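Local coordinates for ribokinase (Arabidopsis thaliana, PDB 6ILS), which catalyses the magnesium-dependent transfer of a phosphoryl group from ATP to O-5 of D-ribose, yielding D-ribose 5-phosphate, at residues 44-54 with 259-270; 136-147 with 162-173. All blocks are in the same frame, centred on the assembly; numbering follows the deposited sequence.

Contact 1 (44-54 with 259-270); sequences NQAACGAKLMY and DTFTAAFAVAMV. With RIB (alpha-D-ribofuranose), chain F; ATP (adenosine-5'-triphosphate), chain E.
Asn-44 sends ND2 to OD2 of Asp-259 in an almost straight hydrogen bond of 2.9 Å (N-H...O 176°). The acceptor lies in the amide plane of Asn-44 but is met on the anti side, tilted out of the carboxylate plane. The same nitrogen makes a weak bond to ribose O3. Gln-45, its chain extended beyond CG, brings NE2 to the other oxygen, OD1 of Asp-259, at 3.1 Å, likewise anti and tilted out of plane. Bonds to both oxygens should restrain the rotation of the carboxylate, and Asp-259 OD2 accepts from ribose O5 at 2.5 Å. This hydroxyl is phosphorylated, and Asp-259 is the predicted proton acceptor of this PfkB-family active site, carried near the start of helix 257-270. The two helix segments cross at -48° with axes 8.4 Å apart, a closeness allowed by small residues: Ala-263 CB sits 3.4 Å from Gln-45 O. One turn on, Cys-48 lays SG against Ala-263 CB at 3.7 Å, its sulfur anti to the backbone N. Gly-49 offers its CA to Val-267 CG2. Past the helix end, Leu-52 rests CD1 against Ala-264 CB and meets Val-267 CG2. Tyr-54 closes the far side: Val-270 CG1 stands over one ring face, 3.8 Å from the centroid and 17° off the normal, a CH-pi contact. Tyr-54 OH, also hydrogen-bonded with Pro-3 O, accepts from a water that also donates to Val-270 O.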
loop_
_atom_site.group_PDB
_atom_site.type_symbol
_atom_site.label_atom_id
_atom_site.label_comp_id
_atom_site.label_asym_id
_atom_site.label_seq_id
_atom_site.Cartn_x
_atom_site.Cartn_y
_atom_site.Cartn_z
ATOM N N ASN B 44 -4.946 16.594 -0.468
ATOM C CA ASN B 44 -3.837 17.533 -0.712
ATOM C C ASN B 44 -4.304 18.968 -0.635
ATOM O O ASN B 44 -3.663 19.819 -0.024
ATOM C CB ASN B 44 -3.194 17.314 -2.082
ATOM C CG ASN B 44 -2.364 16.061 -2.150
ATOM O OD1 ASN B 44 -2.053 15.446 -1.134
ATOM N ND2 ASN B 44 -1.953 15.696 -3.362
ATOM N N GLN B 45 -5.412 19.260 -1.313
ATOM C CA GLN B 45 -5.914 20.627 -1.337
ATOM C C GLN B 45 -6.369 21.086 0.041
ATOM O O GLN B 45 -6.111 22.231 0.430
ATOM C CB GLN B 45 -7.018 20.733 -2.397
ATOM C CG GLN B 45 -6.394 20.544 -3.774
ATOM C CD GLN B 45 -7.382 20.644 -4.921
ATOM O OE1 GLN B 45 -8.520 21.081 -4.746
ATOM N NE2 GLN B 45 -6.942 20.238 -6.102
ATOM N N ALA B 46 -7.010 20.194 0.809
ATOM C CA ALA B 46 -7.424 20.541 2.158
ATOM C C ALA B 46 -6.208 20.759 3.056
ATOM O O ALA B 46 -6.172 21.709 3.844
ATOM C CB ALA B 46 -8.325 19.446 2.748
ATOM N N ALA B 47 -5.221 19.868 2.949
ATOM C CA ALA B 47 -3.992 20.051 3.735
ATOM C C ALA B 47 -3.328 21.394 3.447
ATOM O O ALA B 47 -2.872 22.094 4.363
ATOM C CB ALA B 47 -3.016 18.922 3.478
ATOM N N CYS B 48 -3.296 21.766 2.174
ATOM C CA CYS B 48 -2.721 23.055 1.790
ATOM C C CYS B 48 -3.439 24.226 2.437
ATOM O O CYS B 48 -2.818 25.091 3.061
ATOM C CB CYS B 48 -2.740 23.186 0.270
ATOM S SG CYS B 48 -2.183 24.789 -0.315
ATOM N N GLY B 49 -4.755 24.249 2.286
ATOM C CA GLY B 49 -5.568 25.286 2.879
ATOM C C GLY B 49 -5.317 25.406 4.369
ATOM O O GLY B 49 -5.103 26.500 4.870
ATOM N N ALA B 50 -5.338 24.275 5.063
ATOM C CA ALA B 50 -5.122 24.233 6.525
ATOM C C ALA B 50 -3.745 24.786 6.900
ATOM O O ALA B 50 -3.669 25.599 7.784
ATOM C CB ALA B 50 -5.293 22.840 7.032
ATOM N N LYS B 51 -2.715 24.420 6.152
ATOM C CA LYS B 51 -1.329 24.894 6.416
ATOM C C LYS B 51 -1.191 26.391 6.141
ATOM O O LYS B 51 -0.363 27.003 6.759
ATOM C CB LYS B 51 -0.308 24.118 5.594
ATOM C CG LYS B 51 -0.148 22.671 6.003
ATOM C CD LYS B 51 1.287 22.248 5.996
ATOM C CE LYS B 51 1.500 20.756 5.998
ATOM N NZ LYS B 51 2.929 20.440 5.809
ATOM N N LEU B 52 -2.044 26.963 5.291
ATOM C CA LEU B 52 -2.039 28.414 4.978
ATOM C C LEU B 52 -2.862 29.202 6.001
ATOM O O LEU B 52 -3.105 30.348 5.744
ATOM C CB LEU B 52 -2.549 28.658 3.559
ATOM C CG LEU B 52 -1.684 28.118 2.428
ATOM C CD1 LEU B 52 -2.381 28.312 1.108
ATOM C CD2 LEU B 52 -0.315 28.767 2.390
ATOM N N MET B 53 -3.271 28.511 7.052
ATOM C CA MET B 53 -4.008 29.099 8.191
ATOM C C MET B 53 -5.381 29.650 7.790
ATOM O O MET B 53 -5.773 30.659 8.316
ATOM C CB MET B 53 -3.177 30.157 8.918
ATOM C CG MET B 53 -1.788 29.684 9.203
ATOM S SD MET B 53 -1.850 28.332 10.342
ATOM C CE MET B 53 -2.750 29.042 11.707
ATOM N N TYR B 54 -6.064 28.983 6.869
ATOM C CA TYR B 54 -7.468 29.351 6.593
ATOM C C TYR B 54 -8.345 28.197 7.078
ATOM O O TYR B 54 -7.960 27.094 6.830
ATOM C CB TYR B 54 -7.740 29.653 5.126
ATOM C CG TYR B 54 -9.026 30.413 4.971
ATOM C CD1 TYR B 54 -9.064 31.777 5.166
ATOM C CD2 TYR B 54 -10.209 29.760 4.709
ATOM C CE1 TYR B 54 -10.244 32.480 5.065
ATOM C CE2 TYR B 54 -11.396 30.446 4.611
ATOM C CZ TYR B 54 -11.416 31.809 4.796
ATOM O OH TYR B 54 -12.582 32.487 4.690
ATOM N N ASP B 259 -1.999 20.846 -6.872
ATOM C CA ASP B 259 -2.986 20.917 -5.800
ATOM C C ASP B 259 -2.730 22.117 -4.909
ATOM O O ASP B 259 -3.662 22.823 -4.511
ATOM C CB ASP B 259 -2.970 19.634 -4.967
ATOM C CG ASP B 259 -3.411 18.421 -5.771
ATOM O OD1 ASP B 259 -4.376 18.571 -6.544
ATOM O OD2 ASP B 259 -2.786 17.343 -5.642
ATOM N N THR B 260 -1.454 22.348 -4.611
ATOM C CA THR B 260 -1.044 23.487 -3.804
ATOM C C THR B 260 -1.417 24.787 -4.510
ATOM O O THR B 260 -1.965 25.720 -3.899
ATOM C CB THR B 260 0.467 23.437 -3.556
ATOM O OG1 THR B 260 0.772 22.261 -2.778
ATOM C CG2 THR B 260 0.933 24.671 -2.823
ATOM N N PHE B 261 -1.115 24.841 -5.804
ATOM C CA PHE B 261 -1.407 26.040 -6.594
ATOM C C PHE B 261 -2.894 26.388 -6.496
ATOM O O PHE B 261 -3.280 27.527 -6.209
ATOM C CB PHE B 261 -1.002 25.848 -8.063
ATOM C CG PHE B 261 -1.175 27.104 -8.895
ATOM C CD1 PHE B 261 -2.389 27.402 -9.498
ATOM C CD2 PHE B 261 -0.133 28.000 -9.028
ATOM C CE1 PHE B 261 -2.557 28.572 -10.238
ATOM C CE2 PHE B 261 -0.288 29.174 -9.768
ATOM C CZ PHE B 261 -1.512 29.462 -10.368
ATOM N N THR B 262 -3.729 25.384 -6.731
ATOM C CA THR B 262 -5.174 25.610 -6.794
ATOM C C THR B 262 -5.740 25.972 -5.424
ATOM O O THR B 262 -6.509 26.920 -5.287
ATOM C CB THR B 262 -5.908 24.357 -7.350
ATOM O OG1 THR B 262 -5.315 23.987 -8.601
ATOM C CG2 THR B 262 -7.376 24.664 -7.569
ATOM N N ALA B 263 -5.315 25.265 -4.381
ATOM C CA ALA B 263 -5.796 25.599 -3.043
ATOM C C ALA B 263 -5.298 26.957 -2.537
ATOM O O ALA B 263 -6.035 27.669 -1.842
ATOM C CB ALA B 263 -5.413 24.479 -2.044
ATOM N N ALA B 264 -4.059 27.324 -2.876
ATOM C CA ALA B 264 -3.502 28.602 -2.419
ATOM C C ALA B 264 -4.212 29.758 -3.127
ATOM O O ALA B 264 -4.503 30.800 -2.538
ATOM C CB ALA B 264 -1.972 28.660 -2.681
ATOM N N PHE B 265 -4.500 29.553 -4.406
ATOM C CA PHE B 265 -5.301 30.521 -5.146
ATOM C C PHE B 265 -6.652 30.722 -4.446
ATOM O O PHE B 265 -7.099 31.846 -4.247
ATOM C CB PHE B 265 -5.491 30.051 -6.593
ATOM C CG PHE B 265 -6.323 30.991 -7.426
ATOM C CD1 PHE B 265 -7.714 30.925 -7.401
ATOM C CD2 PHE B 265 -5.712 31.925 -8.243
ATOM C CE1 PHE B 265 -8.481 31.802 -8.171
ATOM C CE2 PHE B 265 -6.479 32.802 -9.010
ATOM C CZ PHE B 265 -7.855 32.731 -8.976
ATOM N N ALA B 266 -7.295 29.628 -4.063
ATOM C CA ALA B 266 -8.622 29.673 -3.402
ATOM C C ALA B 266 -8.559 30.428 -2.076
ATOM O O ALA B 266 -9.451 31.176 -1.791
ATOM C CB ALA B 266 -9.155 28.280 -3.214
ATOM N N VAL B 267 -7.492 30.217 -1.319
ATOM C CA VAL B 267 -7.334 30.887 -0.005
ATOM C C VAL B 267 -7.158 32.382 -0.252
ATOM O O VAL B 267 -7.801 33.141 0.380
ATOM C CB VAL B 267 -6.134 30.303 0.755
ATOM C CG1 VAL B 267 -5.761 31.182 1.926
ATOM C CG2 VAL B 267 -6.405 28.879 1.188
ATOM N N ALA B 268 -6.329 32.734 -1.216
ATOM C CA ALA B 268 -6.119 34.160 -1.519
ATOM C C ALA B 268 -7.432 34.779 -2.000
ATOM O O ALA B 268 -7.742 35.869 -1.610
ATOM C CB ALA B 268 -5.045 34.319 -2.554
ATOM N N MET B 269 -8.160 34.061 -2.832
ATOM C CA MET B 269 -9.432 34.589 -3.367
ATOM C C MET B 269 -10.463 34.725 -2.248
ATOM O O MET B 269 -11.035 35.759 -2.153
ATOM C CB MET B 269 -9.972 33.684 -4.467
ATOM C CG MET B 269 -11.366 34.015 -4.860
ATOM S SD MET B 269 -11.821 33.119 -6.329
ATOM C CE MET B 269 -11.037 34.164 -7.544
ATOM N N VAL B 270 -10.600 33.739 -1.363
ATOM C CA VAL B 270 -11.599 33.851 -0.262
ATOM C C VAL B 270 -11.187 34.927 0.758
ATOM O O VAL B 270 -12.045 35.479 1.400
ATOM C CB VAL B 270 -11.891 32.503 0.408
ATOM C CG1 VAL B 270 -10.715 32.022 1.226
ATOM C CG2 VAL B 270 -13.164 32.570 1.218
HETATM O O5 RIB F . -2.176 15.598 -7.342
HETATM C C5 RIB F . -1.575 14.600 -6.561
HETATM C C4 RIB F . -2.453 13.541 -6.363
HETATM O O4 RIB F . -3.011 12.993 -7.653
HETATM C C3 RIB F . -1.567 12.343 -5.809
HETATM O O3 RIB F . -1.471 12.495 -4.311
HETATM C C2 RIB F . -2.079 11.286 -6.254
HETATM O O2 RIB F . -2.721 10.458 -5.205
HETATM C C1 RIB F . -3.184 11.717 -7.427
HETATM O O1 RIB F . -4.470 11.475 -6.984
HETATM P PG ATP E . -0.962 20.016 -12.565
HETATM O O1G ATP E . -2.410 20.290 -12.375
HETATM O O2G ATP E . -0.388 19.299 -11.352
HETATM O O3G ATP E . -0.728 19.126 -13.747
HETATM P PB ATP E . 0.917 21.692 -13.815
HETATM O O1B ATP E . 1.300 23.106 -13.749
HETATM O O2B ATP E . 0.511 21.425 -15.191
HETATM O O3B ATP E . -0.270 21.443 -12.801
HETATM P PA ATP E . 3.513 20.820 -12.835
HETATM O O1A ATP E . 4.515 21.086 -13.952
HETATM O O2A ATP E . 3.908 19.579 -12.077
HETATM O O3A ATP E . 2.067 20.618 -13.452
HETATM O "O5'" ATP E . 3.524 22.030 -11.841
HETATM C "C5'" ATP E . 2.601 22.084 -10.772
HETATM C "C4'" ATP E . 2.716 23.523 -10.113
HETATM O "O4'" ATP E . 4.181 23.769 -9.690
HETATM C "C3'" ATP E . 2.443 24.400 -10.983
HETATM O "O3'" ATP E . 1.733 25.495 -10.376
HETATM C "C2'" ATP E . 3.889 24.970 -11.563
HETATM O "O2'" ATP E . 3.640 26.300 -12.101
HETATM C "C1'" ATP E . 4.695 24.927 -10.583
HETATM N N9 ATP E . 6.031 24.493 -11.033
HETATM C C8 ATP E . 6.585 23.528 -11.825
HETATM N N7 ATP E . 7.934 23.708 -11.810
HETATM C C5 ATP E . 8.212 24.779 -10.997
HETATM C C6 ATP E . 9.414 25.384 -10.635
HETATM N N6 ATP E . 10.742 25.022 -11.046
HETATM N N1 ATP E . 9.400 26.437 -9.820
HETATM C C2 ATP E . 8.207 26.920 -9.323
HETATM N N3 ATP E . 7.029 26.338 -9.664
HETATM C C4 ATP E . 7.039 25.262 -10.512
HETATM O O HOH W 1 -12.724 35.130 4.351
#

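Contact 2 (136-147 with 162-173); sequences AGIVLLQREIPD and VPVILDVGGMDT. With RIB (alpha-D-ribofuranose), chain F.
Arg-143 NH2 serves two acceptors, reaching across to Thr-173 OG1 at 3.0 Å. Arg-143 NH2 also makes a straight salt bridge with Asp-147 OD1 at 2.7 Å, in the guanidinium plane and on the syn lone pair. Arg-143 NH1 adds a 2.7 Å bond to Thr-173 O, bent (N-H...O 140°) with the donor above the carbonyl plane, gripping Thr-173 end-on. Met-171 CE covers one guanidinium face, 3.4 Å from Arg-143 NH2. Bends at chi2 and chi3 (58°) turn the arginine chain toward this loop. With an alanine in its place, Asp-147 would probably lose its charged mate and the Thr-173 loop two ties. Strands 138-143 and 164-170 are parallel neighbours joined through helix 147-158 in a right-handed beta-alpha-beta crossover. Val-139 and Leu-141 alternate backbone bonds with Pro-163, Ile-165 and Asp-167; Leu-140 CD2 lies beside Ile-165 CB at 3.6 Å, on the face covered by helix 257-270. A beta bulge shifts the register by two, and Arg-143 N turns to Gly-169 O. Within the bulge Asp-167 OD1 accepts from Gly-169 N in an Asx turn and pairs with Lys-225. Gly-170 must lack a side chain, since a CB would lie 2.2 Å from Arg-143 O. Glu-144 OE2 accepts from ribose O1 at 2.6 Å, and OE1 is bound by Ser-10 and Lys-41 N: the turn just after the strand supplies a sugar-binding carboxylate fixed at both oxygens.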
loop_
_atom_site.group_PDB
_atom_site.type_symbol
_atom_site.label_atom_id
_atom_site.label_comp_id
_atom_site.label_asym_id
_atom_site.label_seq_id
_atom_site.Cartn_x
_atom_site.Cartn_y
_atom_site.Cartn_z
ATOM N N ALA B 136 -19.915 27.332 3.396
ATOM C CA ALA B 136 -18.539 27.579 2.962
ATOM C C ALA B 136 -18.311 29.034 2.536
ATOM O O ALA B 136 -19.251 29.735 2.158
ATOM C CB ALA B 136 -18.177 26.648 1.821
ATOM N N GLY B 137 -17.059 29.479 2.604
ATOM C CA GLY B 137 -16.640 30.706 1.943
ATOM C C GLY B 137 -16.219 30.437 0.511
ATOM O O GLY B 137 -16.287 31.318 -0.343
ATOM N N ILE B 138 -15.787 29.206 0.242
ATOM C CA ILE B 138 -15.334 28.814 -1.088
ATOM C C ILE B 138 -15.243 27.297 -1.113
ATOM O O ILE B 138 -14.901 26.683 -0.110
ATOM C CB ILE B 138 -13.969 29.477 -1.455
ATOM C CG1 ILE B 138 -13.613 29.212 -2.909
ATOM C CG2 ILE B 138 -12.831 29.000 -0.528
ATOM C CD1 ILE B 138 -12.658 30.250 -3.495
ATOM N N VAL B 139 -15.599 26.683 -2.230
ATOM C CA VAL B 139 -15.631 25.227 -2.309
ATOM C C VAL B 139 -14.717 24.727 -3.423
ATOM O O VAL B 139 -14.719 25.296 -4.515
ATOM C CB VAL B 139 -17.092 24.709 -2.540
ATOM C CG1 VAL B 139 -17.108 23.213 -2.816
ATOM C CG2 VAL B 139 -17.954 25.043 -1.345
ATOM N N LEU B 140 -13.921 23.685 -3.138
ATOM C CA LEU B 140 -12.992 23.104 -4.109
ATOM C C LEU B 140 -13.341 21.660 -4.393
ATOM O O LEU B 140 -13.500 20.884 -3.454
ATOM C CB LEU B 140 -11.532 23.132 -3.596
ATOM C CG LEU B 140 -10.856 24.427 -3.206
ATOM C CD1 LEU B 140 -9.310 24.235 -3.175
ATOM C CD2 LEU B 140 -11.280 25.565 -4.115
ATOM N N LEU B 141 -13.446 21.326 -5.679
ATOM C CA LEU B 141 -13.715 19.981 -6.180
ATOM C C LEU B 141 -12.604 19.545 -7.129
ATOM O O LEU B 141 -11.900 20.395 -7.698
ATOM C CB LEU B 141 -15.071 19.962 -6.914
ATOM C CG LEU B 141 -16.224 20.629 -6.168
ATOM C CD1 LEU B 141 -17.451 20.768 -7.091
ATOM C CD2 LEU B 141 -16.599 19.837 -4.869
ATOM N N GLN B 142 -12.441 18.234 -7.310
ATOM C CA GLN B 142 -11.579 17.693 -8.353
ATOM C C GLN B 142 -12.328 16.549 -9.050
ATOM O O GLN B 142 -13.525 16.383 -8.839
ATOM C CB GLN B 142 -10.241 17.189 -7.793
ATOM C CG GLN B 142 -9.701 18.014 -6.626
ATOM C CD GLN B 142 -10.466 17.754 -5.324
ATOM O OE1 GLN B 142 -10.840 16.609 -5.004
ATOM N NE2 GLN B 142 -10.706 18.812 -4.582
ATOM N N ARG B 143 -11.628 15.755 -9.851
ATOM C CA ARG B 143 -12.314 14.676 -10.555
ATOM C C ARG B 143 -11.827 13.295 -10.159
ATOM O O ARG B 143 -11.472 12.474 -11.004
ATOM C CB ARG B 143 -12.193 14.903 -12.046
ATOM C CG ARG B 143 -12.794 16.245 -12.402
ATOM C CD ARG B 143 -13.451 16.255 -13.758
ATOM N NE ARG B 143 -14.512 15.256 -13.905
ATOM C CZ ARG B 143 -14.558 14.398 -14.918
ATOM N NH1 ARG B 143 -13.590 14.417 -15.827
ATOM N NH2 ARG B 143 -15.546 13.517 -15.022
ATOM N N GLU B 144 -11.860 13.047 -8.854
ATOM C CA GLU B 144 -11.446 11.763 -8.275
ATOM C C GLU B 144 -12.534 11.200 -7.360
ATOM O O GLU B 144 -12.285 10.284 -6.570
ATOM C CB GLU B 144 -10.116 11.934 -7.504
ATOM C CG GLU B 144 -8.931 12.259 -8.398
ATOM C CD GLU B 144 -7.570 12.140 -7.689
ATOM O OE1 GLU B 144 -7.489 12.349 -6.452
ATOM O OE2 GLU B 144 -6.584 11.813 -8.384
ATOM N N ILE B 145 -13.732 11.774 -7.456
ATOM C CA ILE B 145 -14.949 11.218 -6.848
ATOM C C ILE B 145 -16.051 11.278 -7.935
ATOM O O ILE B 145 -15.849 11.901 -8.990
ATOM C CB ILE B 145 -15.392 11.977 -5.563
ATOM C CG1 ILE B 145 -15.933 13.362 -5.917
ATOM C CG2 ILE B 145 -14.244 12.074 -4.539
ATOM C CD1 ILE B 145 -16.511 14.129 -4.776
ATOM N N PRO B 146 -17.199 10.614 -7.709
ATOM C CA PRO B 146 -18.161 10.527 -8.829
ATOM C C PRO B 146 -18.716 11.863 -9.339
ATOM O O PRO B 146 -18.986 12.752 -8.553
ATOM C CB PRO B 146 -19.303 9.686 -8.239
ATOM C CG PRO B 146 -18.629 8.820 -7.228
ATOM C CD PRO B 146 -17.555 9.694 -6.613
ATOM N N ASP B 147 -18.901 11.965 -10.654
ATOM C CA ASP B 147 -19.548 13.123 -11.273
ATOM C C ASP B 147 -20.829 13.512 -10.543
ATOM O O ASP B 147 -21.120 14.689 -10.351
ATOM C CB ASP B 147 -19.866 12.836 -12.749
ATOM C CG ASP B 147 -18.625 12.838 -13.638
ATOM O OD1 ASP B 147 -17.640 13.524 -13.299
ATOM O OD2 ASP B 147 -18.639 12.160 -14.690
ATOM N N VAL B 162 -21.716 31.188 -3.223
ATOM C CA VAL B 162 -20.271 31.180 -2.892
ATOM C C VAL B 162 -19.474 30.518 -4.037
ATOM O O VAL B 162 -19.997 29.651 -4.729
ATOM C CB VAL B 162 -20.013 30.483 -1.510
ATOM C CG1 VAL B 162 -21.333 30.101 -0.837
ATOM C CG2 VAL B 162 -19.090 29.255 -1.625
ATOM N N PRO B 163 -18.219 30.942 -4.262
ATOM C CA PRO B 163 -17.484 30.450 -5.443
ATOM C C PRO B 163 -17.117 28.959 -5.398
ATOM O O PRO B 163 -16.730 28.440 -4.354
ATOM C CB PRO B 163 -16.223 31.313 -5.458
ATOM C CG PRO B 163 -16.093 31.839 -4.075
ATOM C CD PRO B 163 -17.447 31.926 -3.490
ATOM N N VAL B 164 -17.254 28.288 -6.532
ATOM C CA VAL B 164 -16.905 26.881 -6.656
ATOM C C VAL B 164 -15.821 26.702 -7.689
ATOM O O VAL B 164 -15.971 27.136 -8.840
ATOM C CB VAL B 164 -18.124 26.026 -7.064
ATOM C CG1 VAL B 164 -17.731 24.559 -7.187
ATOM C CG2 VAL B 164 -19.240 26.203 -6.062
ATOM N N ILE B 165 -14.730 26.062 -7.282
ATOM C CA ILE B 165 -13.617 25.772 -8.172
ATOM C C ILE B 165 -13.541 24.287 -8.461
ATOM O O ILE B 165 -13.529 23.463 -7.538
ATOM C CB ILE B 165 -12.252 26.249 -7.551
ATOM C CG1 ILE B 165 -12.318 27.742 -7.227
ATOM C CG2 ILE B 165 -11.102 25.902 -8.490
ATOM C CD1 ILE B 165 -11.047 28.305 -6.586
ATOM N N LEU B 166 -13.492 23.941 -9.739
ATOM C CA LEU B 166 -13.323 22.572 -10.152
ATOM C C LEU B 166 -11.952 22.382 -10.778
ATOM O O LEU B 166 -11.647 22.915 -11.852
ATOM C CB LEU B 166 -14.432 22.149 -11.135
ATOM C CG LEU B 166 -14.242 20.779 -11.778
ATOM C CD1 LEU B 166 -14.372 19.633 -10.752
ATOM C CD2 LEU B 166 -15.259 20.581 -12.929
ATOM N N ASP B 167 -11.119 21.627 -10.072
ATOM C CA ASP B 167 -9.823 21.212 -10.571
ATOM C C ASP B 167 -10.107 20.054 -11.497
ATOM O O ASP B 167 -10.901 19.169 -11.157
ATOM C CB ASP B 167 -8.901 20.840 -9.393
ATOM C CG ASP B 167 -7.623 20.140 -9.820
ATOM O OD1 ASP B 167 -7.220 20.242 -10.992
ATOM O OD2 ASP B 167 -7.012 19.463 -8.956
ATOM N N VAL B 168 -9.499 20.067 -12.676
ATOM C CA VAL B 168 -9.837 19.080 -13.696
ATOM C C VAL B 168 -9.010 17.831 -13.470
ATOM O O VAL B 168 -9.265 16.781 -14.058
ATOM C CB VAL B 168 -9.637 19.662 -15.123
ATOM C CG1 VAL B 168 -10.009 18.649 -16.189
ATOM C CG2 VAL B 168 -10.508 20.868 -15.284
ATOM N N GLY B 169 -8.038 17.924 -12.564
ATOM C CA GLY B 169 -7.207 16.781 -12.240
ATOM C C GLY B 169 -8.023 15.596 -11.752
ATOM O O GLY B 169 -9.002 15.760 -11.014
ATOM N N GLY B 170 -7.612 14.407 -12.176
ATOM C CA GLY B 170 -8.286 13.170 -11.820
ATOM C C GLY B 170 -8.610 12.364 -13.070
ATOM O O GLY B 170 -7.750 12.141 -13.920
ATOM N N MET B 171 -9.864 11.935 -13.178
ATOM C CA MET B 171 -10.306 11.114 -14.296
ATOM C C MET B 171 -10.167 11.826 -15.640
ATOM O O MET B 171 -10.356 13.037 -15.738
ATOM C CB MET B 171 -11.757 10.681 -14.086
ATOM C CG MET B 171 -11.977 9.928 -12.788
ATOM S SD MET B 171 -13.699 9.416 -12.582
ATOM C CE MET B 171 -14.548 10.947 -12.948
ATOM N N ASP B 172 -9.844 11.055 -16.673
ATOM C CA ASP B 172 -9.636 11.602 -18.010
ATOM C C ASP B 172 -10.920 11.595 -18.847
ATOM O O ASP B 172 -10.876 11.756 -20.065
ATOM C CB ASP B 172 -8.532 10.825 -18.729
ATOM C CG ASP B 172 -7.180 10.986 -18.058
ATOM O OD1 ASP B 172 -7.036 11.911 -17.223
ATOM O OD2 ASP B 172 -6.261 10.196 -18.366
ATOM N N THR B 173 -12.060 11.432 -18.185
ATOM C CA THR B 173 -13.349 11.396 -18.871
ATOM C C THR B 173 -13.862 12.805 -19.163
ATOM O O THR B 173 -13.471 13.763 -18.485
ATOM C CB THR B 173 -14.396 10.642 -18.039
ATOM O OG1 THR B 173 -14.597 11.322 -16.795
ATOM C CG2 THR B 173 -13.941 9.216 -17.780
HETATM O O5 RIB F . -2.176 15.598 -7.342
HETATM C C5 RIB F . -1.575 14.600 -6.561
HETATM C C4 RIB F . -2.453 13.541 -6.363
HETATM O O4 RIB F . -3.011 12.993 -7.653
HETATM C C3 RIB F . -1.567 12.343 -5.809
HETATM O O3 RIB F . -1.471 12.495 -4.311
HETATM C C2 RIB F . -2.079 11.286 -6.254
HETATM O O2 RIB F . -2.721 10.458 -5.205
HETATM C C1 RIB F . -3.184 11.717 -7.427
HETATM O O1 RIB F . -4.470 11.475 -6.984
HETATM O O HOH W 2 -10.811 15.408 -15.694
#

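Contact 2 lies nested along the chain inside the loop that contact 1 closes: helix 41-51 precedes both strands and helix 257-270 follows them. Their centres are 14 Å apart. Strands 138-143 and 164-170 are neighbours in the interior of the nine-stranded sheet, and the helix pair packs on one face of it, Ala-266 CB meeting Leu-140 CD2 at 3.6 Å. Nearer the active site, Gln-45 OE1 probably accepts from Gln-142 NE2, while Asp-167 OD2 lies 3.7 Å from Asp-259 OD1; Lys-225 pairs with Asp-167 OD1. Both contacts reach the same ribose, which is consistent with the strand ends and the helix starts together placing the sugar.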